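Local coordinates for protein DNA polymerase III beta subunit (Streptococcus pyogenes, PDB 2AVT) that is the sliding clamp of bacterial DNA replication, a ring that probably encircles DNA and tethers the polymerase to its template, at residues S53-I58 against S239-L244; V129-P134 against E223-P228; H166-N171 against D198-L203. One frame throughout, in Å; residues are numbered along the deposited sequence.

Contact 1: S53-I58 against S239-L244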
# COMPACT_ATOMS: atom_id res chain seq x y z
N SER A 53 -9.41 0.06 -23.85
CA SER A 53 -8.83 -1.13 -24.43
C SER A 53 -7.39 -0.77 -24.78
O SER A 53 -7.13 0.31 -25.33
CB SER A 53 -9.55 -1.55 -25.71
OG SER A 53 -10.88 -1.96 -25.45
N ILE A 54 -6.47 -1.66 -24.46
CA ILE A 54 -5.06 -1.45 -24.76
C ILE A 54 -4.53 -2.59 -25.61
O ILE A 54 -4.65 -3.76 -25.23
CB ILE A 54 -4.21 -1.38 -23.47
CG1 ILE A 54 -4.60 -0.14 -22.66
CG2 ILE A 54 -2.72 -1.31 -23.82
CD1 ILE A 54 -3.88 -0.05 -21.34
N GLU A 55 -3.96 -2.25 -26.76
CA GLU A 55 -3.35 -3.23 -27.66
C GLU A 55 -1.87 -2.86 -27.67
O GLU A 55 -1.47 -1.83 -28.22
CB GLU A 55 -3.93 -3.15 -29.07
CG GLU A 55 -5.24 -3.91 -29.23
CD GLU A 55 -5.80 -3.88 -30.64
OE1 GLU A 55 -5.06 -4.03 -31.61
OE2 GLU A 55 -7.12 -3.71 -30.76
N ASN A 56 -1.07 -3.70 -27.03
CA ASN A 56 0.36 -3.45 -26.90
C ASN A 56 1.15 -4.54 -27.60
O ASN A 56 1.04 -5.73 -27.27
CB ASN A 56 0.71 -3.35 -25.41
CG ASN A 56 2.16 -2.97 -25.16
OD1 ASN A 56 2.86 -2.47 -26.04
ND2 ASN A 56 2.62 -3.21 -23.94
N THR A 57 1.94 -4.12 -28.58
CA THR A 57 2.72 -5.04 -29.37
C THR A 57 4.20 -5.06 -29.05
O THR A 57 4.83 -4.01 -28.92
CB THR A 57 2.57 -4.71 -30.88
OG1 THR A 57 1.20 -4.90 -31.28
CG2 THR A 57 3.47 -5.61 -31.72
N ILE A 58 4.74 -6.26 -28.90
CA ILE A 58 6.16 -6.46 -28.66
C ILE A 58 6.66 -6.90 -30.03
O ILE A 58 6.31 -7.99 -30.51
CB ILE A 58 6.43 -7.59 -27.66
CG1 ILE A 58 5.77 -7.29 -26.32
CG2 ILE A 58 7.94 -7.75 -27.46
CD1 ILE A 58 5.73 -8.51 -25.42
N SER A 239 -1.71 0.98 -28.93
CA SER A 239 -2.96 1.57 -29.37
C SER A 239 -3.85 1.58 -28.13
O SER A 239 -4.15 0.54 -27.54
CB SER A 239 -3.60 0.75 -30.49
OG SER A 239 -2.85 0.89 -31.68
N PHE A 240 -4.25 2.78 -27.73
CA PHE A 240 -5.07 2.97 -26.54
C PHE A 240 -6.42 3.57 -26.97
O PHE A 240 -6.48 4.71 -27.46
CB PHE A 240 -4.32 3.92 -25.61
CG PHE A 240 -4.96 4.14 -24.26
CD1 PHE A 240 -5.85 5.19 -24.06
CD2 PHE A 240 -4.61 3.36 -23.18
CE1 PHE A 240 -6.35 5.46 -22.80
CE2 PHE A 240 -5.12 3.63 -21.91
CZ PHE A 240 -5.99 4.68 -21.73
N TYR A 241 -7.50 2.80 -26.78
CA TYR A 241 -8.85 3.26 -27.12
C TYR A 241 -9.62 3.62 -25.86
O TYR A 241 -9.43 3.02 -24.81
CB TYR A 241 -9.65 2.18 -27.84
CG TYR A 241 -9.08 1.71 -29.14
CD1 TYR A 241 -7.98 0.87 -29.18
CD2 TYR A 241 -9.66 2.09 -30.34
CE1 TYR A 241 -7.48 0.41 -30.38
CE2 TYR A 241 -9.16 1.63 -31.55
CZ TYR A 241 -8.07 0.79 -31.57
OH TYR A 241 -7.57 0.34 -32.76
N THR A 242 -10.51 4.60 -25.99
CA THR A 242 -11.32 5.01 -24.86
C THR A 242 -12.75 5.32 -25.30
O THR A 242 -12.96 5.98 -26.31
CB THR A 242 -10.79 6.28 -24.20
OG1 THR A 242 -9.41 6.11 -23.87
CG2 THR A 242 -11.58 6.55 -22.93
N ARG A 243 -13.71 4.82 -24.52
CA ARG A 243 -15.12 5.06 -24.80
C ARG A 243 -15.42 6.52 -24.49
O ARG A 243 -14.89 7.07 -23.53
CB ARG A 243 -15.98 4.13 -23.94
CG ARG A 243 -17.44 4.51 -23.77
CD ARG A 243 -18.16 3.42 -22.98
NE ARG A 243 -19.46 3.85 -22.45
CZ ARG A 243 -19.61 4.73 -21.47
NH1 ARG A 243 -20.83 5.05 -21.05
NH2 ARG A 243 -18.55 5.29 -20.90
N LEU A 244 -16.27 7.14 -25.30
CA LEU A 244 -16.63 8.55 -25.10
C LEU A 244 -17.96 8.74 -24.38
O LEU A 244 -18.89 7.94 -24.54
CB LEU A 244 -16.70 9.27 -26.45
CG LEU A 244 -15.41 9.39 -27.28
CD1 LEU A 244 -15.72 10.13 -28.56
CD2 LEU A 244 -14.34 10.12 -26.50
O HOH W 1 -5.47 -1.88 -33.00
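Ile54 and Phe240 oppose each other as a non-hydrogen-bonded antiparallel pair. Their strands, 52-59 and 238-243, are neighbours in the sheet that runs from the N-terminal domain into the central domain, so the pairing joins two domains of the clamp edge to edge. The tight side is apolar. Ile54 CG1 lies 3.5 Å from Phe240 CD2, and Ile54 CD1 is 3.9 Å from Phe240 CE2. The isoleucine meets the CD2-CE2 bond obliquely; Phe240 CG stands anti to its backbone N (chi1 -174°). Helix 205-214 packs on this face, and its Val214 touches both residues. Two reciprocal pairs of backbone bonds flank the apolar pair. Tyr241 N donates to Ser53 O at 2.9 Å, and Ser53 N returns a bond to Tyr241 O at 3.1 Å. Glu55 and Ser239 exchange bonds in the same way.

The face bearing Ser53, Glu55, Ser239 and Tyr241 is looser and partly exposed. Glu55 OE2 is 4.2 Å from Tyr241 CE1, with the carboxylate and ring planes 30° apart. One water spans the polar ends: it donates to Glu55 OE1 at 2.6 Å and is hydrogen-bonded to Tyr241 OH at 3.1 Å. Within these segments, main-chain bonds and one apolar pair make the direct joint, and the side-chain polar link runs through water.

Contact 2: V129-P134 against E223-P228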
# COMPACT_ATOMS: atom_id res chain seq x y z
N VAL A 129 -11.23 2.28 -35.37
CA VAL A 129 -11.28 3.71 -35.59
C VAL A 129 -10.37 4.05 -36.77
O VAL A 129 -9.22 3.63 -36.82
CB VAL A 129 -10.79 4.49 -34.35
CG1 VAL A 129 -10.75 5.99 -34.66
CG2 VAL A 129 -11.70 4.22 -33.17
N SER A 130 -10.91 4.80 -37.74
CA SER A 130 -10.14 5.18 -38.92
C SER A 130 -8.79 5.79 -38.56
O SER A 130 -8.69 6.62 -37.65
CB SER A 130 -10.95 6.18 -39.75
OG SER A 130 -11.40 7.25 -38.95
N THR A 131 -7.76 5.39 -39.29
CA THR A 131 -6.40 5.87 -39.07
C THR A 131 -6.01 6.96 -40.06
O THR A 131 -4.82 7.17 -40.33
CB THR A 131 -5.39 4.72 -39.20
OG1 THR A 131 -5.83 3.60 -38.41
CG2 THR A 131 -4.02 5.16 -38.70
N GLU A 132 -7.00 7.66 -40.61
CA GLU A 132 -6.72 8.72 -41.56
C GLU A 132 -6.81 10.09 -40.89
O GLU A 132 -7.60 10.28 -39.97
CB GLU A 132 -7.72 8.64 -42.73
CG GLU A 132 -7.51 9.68 -43.81
CD GLU A 132 -8.21 9.32 -45.11
OE1 GLU A 132 -8.79 8.21 -45.19
OE2 GLU A 132 -8.19 10.14 -46.06
N ASN A 133 -5.99 11.04 -41.35
CA ASN A 133 -5.97 12.39 -40.80
C ASN A 133 -5.75 12.42 -39.29
O ASN A 133 -6.65 12.76 -38.52
CB ASN A 133 -7.27 13.12 -41.13
CG ASN A 133 -7.50 13.24 -42.62
OD1 ASN A 133 -6.71 13.87 -43.34
ND2 ASN A 133 -8.58 12.63 -43.11
N PRO A 134 -4.53 12.09 -38.85
CA PRO A 134 -4.15 12.06 -37.44
C PRO A 134 -3.78 13.41 -36.85
O PRO A 134 -3.16 14.25 -37.51
CB PRO A 134 -2.96 11.12 -37.44
CG PRO A 134 -2.28 11.50 -38.71
CD PRO A 134 -3.42 11.61 -39.70
N GLU A 223 -0.39 9.75 -31.98
CA GLU A 223 -1.34 10.16 -32.99
C GLU A 223 -2.71 9.97 -32.36
O GLU A 223 -2.97 8.93 -31.75
CB GLU A 223 -1.22 9.28 -34.23
CG GLU A 223 0.12 9.37 -34.93
CD GLU A 223 0.18 8.46 -36.14
OE1 GLU A 223 0.06 7.23 -35.97
OE2 GLU A 223 0.35 8.99 -37.26
N VAL A 224 -3.59 10.95 -32.51
CA VAL A 224 -4.93 10.87 -31.93
C VAL A 224 -5.98 10.81 -33.04
O VAL A 224 -6.02 11.67 -33.92
CB VAL A 224 -5.23 12.11 -31.04
CG1 VAL A 224 -6.54 11.91 -30.29
CG2 VAL A 224 -4.10 12.32 -30.05
N PHE A 225 -6.82 9.77 -33.01
CA PHE A 225 -7.88 9.60 -34.00
C PHE A 225 -9.24 9.64 -33.32
O PHE A 225 -9.39 9.16 -32.19
CB PHE A 225 -7.72 8.27 -34.74
CG PHE A 225 -6.40 8.11 -35.42
CD1 PHE A 225 -6.20 8.56 -36.71
CD2 PHE A 225 -5.33 7.51 -34.76
CE1 PHE A 225 -4.98 8.43 -37.33
CE2 PHE A 225 -4.11 7.38 -35.37
CZ PHE A 225 -3.93 7.83 -36.66
N PHE A 226 -10.23 10.20 -34.00
CA PHE A 226 -11.57 10.29 -33.42
C PHE A 226 -12.63 9.53 -34.20
O PHE A 226 -12.52 9.33 -35.41
CB PHE A 226 -12.04 11.75 -33.33
CG PHE A 226 -11.11 12.65 -32.56
CD1 PHE A 226 -9.94 13.12 -33.14
CD2 PHE A 226 -11.43 13.06 -31.28
CE1 PHE A 226 -9.11 13.99 -32.45
CE2 PHE A 226 -10.61 13.93 -30.58
CZ PHE A 226 -9.44 14.40 -31.17
N SER A 227 -13.65 9.11 -33.47
CA SER A 227 -14.81 8.42 -34.02
C SER A 227 -15.89 8.96 -33.11
O SER A 227 -15.59 9.63 -32.12
CB SER A 227 -14.69 6.90 -33.87
OG SER A 227 -15.16 6.47 -32.61
N PRO A 228 -17.17 8.71 -33.43
CA PRO A 228 -18.22 9.24 -32.55
C PRO A 228 -18.24 8.60 -31.16
O PRO A 228 -18.47 9.28 -30.16
CB PRO A 228 -19.50 8.95 -33.33
CG PRO A 228 -19.04 8.91 -34.77
CD PRO A 228 -17.74 8.15 -34.67
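The loop that links the N-terminal to the central domain, between strand 111-116 and strand 135-138, the edge strand of the shared sheet, curls around Phe225 of the neighbouring strand 221-226. The loop has no regular structure here, and no hydrogen bond joins residues 129-134 to residues 223-228. The contact is packing around one buried ring. The ring reaches into the bend of the loop.

Several loop residues meet it in turn. Val129 CG1 rests on the root of the side chain, 3.8 Å from Phe225 CB. Ser130 O approaches obliquely, 3.3 Å from Phe225 CD1. Thr131 follows, with its CB over one face of the ring and its CG2 3.4 Å from Phe225 CZ. Pro134 CB comes in obliquely, 3.4 Å from Phe225 CE1. Beyond Pro134 the chain joins the sheet, where Leu135 and Val224 are linked by a backbone hydrogen bond.

Glu223 OE1 and Ser227 OG have partners outside the two segments. Glu223 lies beside Pro134 and points the same way; its OE2 is 3.9 Å from Pro134 CG, while its OE1 forms a salt bridge with Arg234 NH2. Ser227 OG is hydrogen-bonded to Gln230 N within the turn to the next strand. At that end the loop touches Ser227 through carbon: Val129 CG2 lies 4.1 Å from Ser227 CB.

Contact 3: H166-N171 against D198-L203. Unlike the reference sequence in segment 198-203: Phe199 (reference Leu).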
# COMPACT_ATOMS: atom_id res chain seq x y z
N HIS A 166 -13.89 17.73 -20.82
CA HIS A 166 -14.36 18.23 -22.11
C HIS A 166 -13.15 18.73 -22.89
O HIS A 166 -12.44 19.62 -22.43
CB HIS A 166 -15.35 19.38 -21.94
CG HIS A 166 -16.06 19.78 -23.20
ND1 HIS A 166 -16.73 20.97 -23.34
CD2 HIS A 166 -16.22 19.12 -24.37
CE1 HIS A 166 -17.27 21.04 -24.55
NE2 HIS A 166 -16.97 19.92 -25.19
N ILE A 167 -12.91 18.15 -24.06
CA ILE A 167 -11.78 18.55 -24.91
C ILE A 167 -12.37 19.03 -26.23
O ILE A 167 -13.09 18.28 -26.90
CB ILE A 167 -10.83 17.36 -25.22
CG1 ILE A 167 -10.39 16.68 -23.92
CG2 ILE A 167 -9.61 17.87 -25.96
CD1 ILE A 167 -9.55 17.55 -23.03
N VAL A 168 -12.06 20.27 -26.61
CA VAL A 168 -12.60 20.84 -27.85
C VAL A 168 -11.57 21.59 -28.70
O VAL A 168 -10.77 22.36 -28.18
CB VAL A 168 -13.74 21.85 -27.56
CG1 VAL A 168 -14.34 22.35 -28.87
CG2 VAL A 168 -14.80 21.20 -26.71
N LEU A 169 -11.61 21.37 -30.01
CA LEU A 169 -10.72 22.07 -30.92
C LEU A 169 -11.61 22.94 -31.81
O LEU A 169 -12.41 22.42 -32.59
CB LEU A 169 -9.93 21.10 -31.80
CG LEU A 169 -8.98 21.83 -32.76
CD1 LEU A 169 -7.96 22.62 -31.94
CD2 LEU A 169 -8.28 20.85 -33.68
N SER A 170 -11.48 24.26 -31.67
CA SER A 170 -12.27 25.21 -32.44
C SER A 170 -11.43 26.03 -33.43
O SER A 170 -10.25 26.28 -33.19
CB SER A 170 -13.01 26.15 -31.49
OG SER A 170 -12.10 26.83 -30.64
N ASN A 171 -12.06 26.45 -34.52
CA ASN A 171 -11.39 27.23 -35.55
C ASN A 171 -10.12 26.53 -36.03
O ASN A 171 -9.12 27.17 -36.36
CB ASN A 171 -11.04 28.63 -35.03
CG ASN A 171 -12.23 29.33 -34.40
OD1 ASN A 171 -13.30 29.44 -35.01
ND2 ASN A 171 -12.05 29.81 -33.18
N ASP A 198 -11.60 20.16 -36.63
CA ASP A 198 -12.25 20.46 -35.37
C ASP A 198 -12.77 19.19 -34.71
O ASP A 198 -13.01 18.18 -35.38
CB ASP A 198 -13.41 21.45 -35.57
CG ASP A 198 -12.94 22.85 -35.92
OD1 ASP A 198 -12.08 23.39 -35.20
OD2 ASP A 198 -13.46 23.43 -36.90
N PHE A 199 -12.96 19.23 -33.39
CA PHE A 199 -13.45 18.09 -32.63
C PHE A 199 -14.02 18.61 -31.32
O PHE A 199 -13.68 19.70 -30.88
CB PHE A 199 -12.34 17.05 -32.45
CG PHE A 199 -11.25 17.48 -31.52
CD1 PHE A 199 -11.33 17.22 -30.17
CD2 PHE A 199 -10.14 18.17 -32.01
CE1 PHE A 199 -10.32 17.62 -29.31
CE2 PHE A 199 -9.13 18.57 -31.16
CZ PHE A 199 -9.22 18.29 -29.81
N MET A 200 -14.89 17.81 -30.71
CA MET A 200 -15.50 18.18 -29.43
C MET A 200 -16.01 16.93 -28.74
O MET A 200 -17.05 16.39 -29.10
CB MET A 200 -16.66 19.15 -29.65
CG MET A 200 -17.31 19.56 -28.35
SD MET A 200 -18.65 20.70 -28.59
CE MET A 200 -20.05 19.56 -28.69
N VAL A 201 -15.27 16.47 -27.73
CA VAL A 201 -15.65 15.26 -27.02
C VAL A 201 -15.51 15.40 -25.52
O VAL A 201 -15.02 16.41 -25.00
CB VAL A 201 -14.78 14.07 -27.47
CG1 VAL A 201 -14.98 13.80 -28.94
CG2 VAL A 201 -13.32 14.36 -27.18
N VAL A 202 -15.97 14.37 -24.82
CA VAL A 202 -15.89 14.32 -23.37
C VAL A 202 -15.30 12.94 -23.09
O VAL A 202 -15.87 11.92 -23.48
CB VAL A 202 -17.28 14.45 -22.72
CG1 VAL A 202 -17.15 14.38 -21.21
CG2 VAL A 202 -17.93 15.77 -23.14
N LEU A 203 -14.16 12.92 -22.42
CA LEU A 203 -13.47 11.67 -22.11
C LEU A 203 -13.47 11.39 -20.62
O LEU A 203 -13.05 12.23 -19.82
CB LEU A 203 -12.02 11.74 -22.62
CG LEU A 203 -11.34 10.39 -22.80
CD1 LEU A 203 -12.13 9.59 -23.83
CD2 LEU A 203 -9.91 10.57 -23.28
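One face of the Phe199 ring meets the backbone of Val168 and Leu169 in an antiparallel pairing at the edge of the large sheet that links the central and C-terminal domains. Phe199 CG sits between its backbone N and carbonyl carbon (chi1 70°); the end of the side chain comes nearer the neighbouring strand. Leu169 N stands 3.8 Å above the ring plane, over the ring centre. Ile167 comes to the ring edge in plane, with CG2 3.4 Å from Phe199 CE1. The Leu169 side chain crosses the phenylalanine at about a right angle, but it is modelled too close, so the fine fit there is doubtful. The reference sequence has leucine at 199.

Leu169 N donates to Phe199 O at 2.8 Å, whereas the return bond from Phe199 N to Leu169 O is weak.

On the face with His166, Val168 and Met200, the valine and methionine run side by side, pointing the same way. Val168 CG2 is tight against Met200 CG at 3.4 Å. The same CG meets the His166 ring in its plane, near NE2. Val201 O also lies at the ring edge, 3.0 Å from His166 CD2. Met200 SD lies at the edge of the His166 ring, 4.9 Å from its centroid.

Contacts 1 and 2 share one sheet, which spans the N-terminal and central domains; contact 3 lies in the next sheet, shared by the central and C-terminal domains. The centres of contacts 1 and 2 are about 13 Å apart, those of 2 and 3 about 14 Å, and those of 1 and 3 about 20 Å. Direct packing joins them. Tyr241 CE2 of contact 1 lies 4.0 Å from Val129 CG2 of contact 2. The Phe226 and Phe199 rings bring contacts 2 and 3 together, with planes about 30° apart. Between contacts 1 and 3, Leu244 CD1 meets Val201 CG1 at 3.8 Å. Together the contacts tie strands of two domain-spanning sheets.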